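Local coordinates for D-methionine transport system permease protein MetI (Escherichia coli, PDB 3TUI) that forms the membrane-spanning permease of an ABC importer for D-methionine and probably carries the substrate across the inner membrane, at residues L37-R42 and A111-P116. Residues are numbered along the deposited sequence; the frame is centred on the assembly and turned at random.
Sequences LLYVTR and ALLEIP
Tyr39 sits near the end of helix 3-40 and carries most of the contact with residues 112-115. Its CG lies anti to the backbone N (chi1 180°), which sends the ring out toward the other segment. Tyr39 CB touches Leu112 CD1 at 3.7 Å. From CG outward the ring lies under Leu112 CB, which stands over one face. This is a CH-pi contact: Leu112 CB is 3.6 Å from the centroid of the Tyr39 ring and 12° off the normal. The CD1-CE1 edge of Tyr39 meets Leu113 instead: CD2 of Leu113 is the nearest atom, and its CG lies in the ring plane. At the tip, Tyr39 OH lies 3.5 Å from Leu112 O and 3.6 Å from Ile115 O. Leu112 to Ile115 form a type I beta turn at the end of helix 89-112, in which Ile115 N donates to Leu112 O. The contact joins the ends of two helices in the type-1 ABC transmembrane domain, probably on the cytoplasmic side. Leu138 of helix 130-163 also packs on Tyr39 and Leu112. An alanine in place of Tyr39 would remove the ring and would probably loosen the fit between helix 3-40 and the turn. Beyond the ring edge, Leu113 meets Arg42 tip to tip. Leu113 CD1 lies over one face of the guanidinium, toward its rim, 3.7 Å from Arg42 CZ. Arg42 NH1 also makes a long, weak ion pair with Glu109.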
ATOM      1  N   LEU A  37       2.468  17.640  21.459  1.00 66.20           N
ATOM      2  CA  LEU A  37       1.248  17.616  22.237  1.00 81.48           C
ATOM      3  C   LEU A  37       0.046  17.938  21.337  1.00 80.91           C
ATOM      4  O   LEU A  37      -1.099  17.807  21.762  1.00 87.27           O
ATOM      5  CB  LEU A  37       1.358  18.539  23.467  1.00 89.26           C
ATOM      6  CG  LEU A  37       2.463  18.191  24.498  1.00 97.29           C
ATOM      7  CD1 LEU A  37       2.681  19.326  25.508  1.00 99.43           C
ATOM      8  CD2 LEU A  37       2.221  16.889  25.264  1.00 90.46           C
ATOM      9  N   LEU A  38       0.323  18.351  20.096  1.00 75.92           N
ATOM     10  CA  LEU A  38      -0.685  18.418  19.024  1.00 73.80           C
ATOM     11  C   LEU A  38      -0.958  17.067  18.357  1.00 74.61           C
ATOM     12  O   LEU A  38      -2.040  16.845  17.816  1.00 70.65           O
ATOM     13  CB  LEU A  38      -0.277  19.418  17.937  1.00 85.42           C
ATOM     14  CG  LEU A  38      -0.737  20.878  17.874  1.00 88.99           C
ATOM     15  CD1 LEU A  38       0.060  21.602  16.788  1.00 89.97           C
ATOM     16  CD2 LEU A  38      -2.227  20.960  17.579  1.00 80.46           C
ATOM     17  N   TYR A  39       0.057  16.200  18.353  1.00 77.50           N
ATOM     18  CA  TYR A  39      -0.026  14.874  17.741  1.00 64.35           C
ATOM     19  C   TYR A  39      -0.854  13.978  18.627  1.00 61.70           C
ATOM     20  O   TYR A  39      -1.841  13.396  18.177  1.00 68.81           O
ATOM     21  CB  TYR A  39       1.380  14.283  17.524  1.00 66.23           C
ATOM     22  CG  TYR A  39       1.412  12.893  16.888  1.00 73.89           C
ATOM     23  CD1 TYR A  39       1.039  12.716  15.558  1.00 67.90           C
ATOM     24  CD2 TYR A  39       1.891  11.774  17.586  1.00 70.05           C
ATOM     25  CE1 TYR A  39       1.079  11.468  14.949  1.00 59.77           C
ATOM     26  CE2 TYR A  39       1.943  10.502  16.980  1.00 62.63           C
ATOM     27  CZ  TYR A  39       1.531  10.363  15.656  1.00 65.80           C
ATOM     28  OH  TYR A  39       1.561   9.132  15.013  1.00 58.97           O
ATOM     29  N   VAL A  40      -0.475  13.918  19.903  1.00 70.48           N
ATOM     30  CA  VAL A  40      -1.155  13.048  20.864  1.00 84.16           C
ATOM     31  C   VAL A  40      -2.658  13.324  20.945  1.00 90.65           C
ATOM     32  O   VAL A  40      -3.456  12.393  20.947  1.00 98.12           O
ATOM     33  CB  VAL A  40      -0.538  13.093  22.296  1.00 53.42           C
ATOM     34  CG1 VAL A  40       0.973  12.952  22.240  1.00 55.87           C
ATOM     35  CG2 VAL A  40      -0.935  14.364  23.029  1.00 55.42           C
ATOM     36  N   THR A  41      -3.047  14.593  20.996  1.00 93.86           N
ATOM     37  CA  THR A  41      -4.427  14.941  21.334  1.00105.14           C
ATOM     38  C   THR A  41      -5.463  14.594  20.268  1.00117.75           C
ATOM     39  O   THR A  41      -6.669  14.622  20.539  1.00123.96           O
ATOM     40  CB  THR A  41      -4.561  16.412  21.718  1.00106.99           C
ATOM     41  OG1 THR A  41      -4.016  17.225  20.673  1.00111.08           O
ATOM     42  CG2 THR A  41      -3.839  16.684  23.031  1.00105.60           C
ATOM     43  N   ARG A  42      -5.000  14.283  19.058  1.00120.79           N
ATOM     44  CA  ARG A  42      -5.899  13.893  17.971  1.00124.21           C
ATOM     45  C   ARG A  42      -6.698  12.628  18.302  1.00132.15           C
ATOM     46  O   ARG A  42      -6.274  11.817  19.130  1.00137.02           O
ATOM     47  CB  ARG A  42      -5.113  13.708  16.669  1.00116.55           C
ATOM     48  CG  ARG A  42      -4.986  14.980  15.856  1.00108.28           C
ATOM     49  CD  ARG A  42      -3.774  14.974  14.936  1.00 95.52           C
ATOM     50  NE  ARG A  42      -3.915  14.045  13.823  1.00 82.21           N
ATOM     51  CZ  ARG A  42      -4.028  14.418  12.554  1.00 76.36           C
ATOM     52  NH1 ARG A  42      -4.058  15.705  12.248  1.00 64.85           N
ATOM     53  NH2 ARG A  42      -4.147  13.507  11.595  1.00 81.90           N
ATOM     54  N   ALA A 111       5.318  15.641  10.915  1.00 30.34           N
ATOM     55  CA  ALA A 111       6.378  14.639  10.894  1.00 47.20           C
ATOM     56  C   ALA A 111       5.978  13.433  11.751  1.00 56.84           C
ATOM     57  O   ALA A 111       6.074  12.279  11.294  1.00 56.68           O
ATOM     58  CB  ALA A 111       7.726  15.228  11.354  1.00 32.58           C
ATOM     59  N   LEU A 112       5.515  13.682  12.978  1.00 35.36           N
ATOM     60  CA  LEU A 112       5.094  12.564  13.793  1.00 37.25           C
ATOM     61  C   LEU A 112       4.041  11.742  13.032  1.00 46.21           C
ATOM     62  O   LEU A 112       4.090  10.509  13.071  1.00 59.25           O
ATOM     63  CB  LEU A 112       4.574  12.995  15.166  1.00 34.70           C
ATOM     64  CG  LEU A 112       5.658  13.437  16.161  1.00 33.40           C
ATOM     65  CD1 LEU A 112       5.048  14.043  17.435  1.00 20.94           C
ATOM     66  CD2 LEU A 112       6.582  12.282  16.497  1.00 28.55           C
ATOM     67  N   LEU A 113       3.127  12.387  12.303  1.00 39.93           N
ATOM     68  CA  LEU A 113       2.029  11.648  11.645  1.00 41.53           C
ATOM     69  C   LEU A 113       2.495  10.644  10.547  1.00 63.67           C
ATOM     70  O   LEU A 113       1.712   9.779  10.106  1.00 43.73           O
ATOM     71  CB  LEU A 113       0.991  12.613  11.063  1.00 40.66           C
ATOM     72  CG  LEU A 113       0.069  13.378  12.024  1.00 39.04           C
ATOM     73  CD1 LEU A 113      -0.580  14.510  11.250  1.00 47.01           C
ATOM     74  CD2 LEU A 113      -0.998  12.527  12.639  1.00 20.95           C
ATOM     75  N   GLU A 114       3.756  10.795  10.110  1.00 63.62           N
ATOM     76  CA  GLU A 114       4.456   9.876   9.195  1.00 35.87           C
ATOM     77  C   GLU A 114       4.775   8.522   9.798  1.00 45.58           C
ATOM     78  O   GLU A 114       5.019   7.569   9.074  1.00 56.22           O
ATOM     79  CB  GLU A 114       5.785  10.475   8.765  1.00 44.81           C
ATOM     80  CG  GLU A 114       5.732  11.802   8.056  1.00 74.81           C
ATOM     81  CD  GLU A 114       5.355  11.663   6.599  1.00 77.71           C
ATOM     82  OE1 GLU A 114       6.245  11.882   5.736  1.00 55.69           O
ATOM     83  OE2 GLU A 114       4.176  11.333   6.325  1.00 90.02           O
ATOM     84  N   ILE A 115       4.837   8.470  11.128  1.00 60.20           N
ATOM     85  CA  ILE A 115       5.133   7.251  11.878  1.00 55.21           C
ATOM     86  C   ILE A 115       3.919   6.356  12.023  1.00 56.11           C
ATOM     87  O   ILE A 115       2.901   6.775  12.586  1.00 60.84           O
ATOM     88  CB  ILE A 115       5.641   7.558  13.289  1.00 51.14           C
ATOM     89  CG1 ILE A 115       6.839   8.499  13.234  1.00 48.64           C
ATOM     90  CG2 ILE A 115       6.002   6.267  14.002  1.00 36.18           C
ATOM     91  CD1 ILE A 115       7.412   8.794  14.586  1.00 55.53           C
ATOM     92  N   PRO A 116       4.033   5.109  11.532  1.00 62.98           N
ATOM     93  CA  PRO A 116       2.969   4.098  11.513  1.00 66.41           C
ATOM     94  C   PRO A 116       2.476   3.771  12.914  1.00 53.47           C
ATOM     95  O   PRO A 116       3.276   3.465  13.797  1.00 51.45           O
ATOM     96  CB  PRO A 116       3.667   2.880  10.908  1.00 65.39           C
ATOM     97  CG  PRO A 116       4.816   3.434  10.145  1.00 58.60           C
ATOM     98  CD  PRO A 116       5.280   4.596  10.937  1.00 62.74           C
TER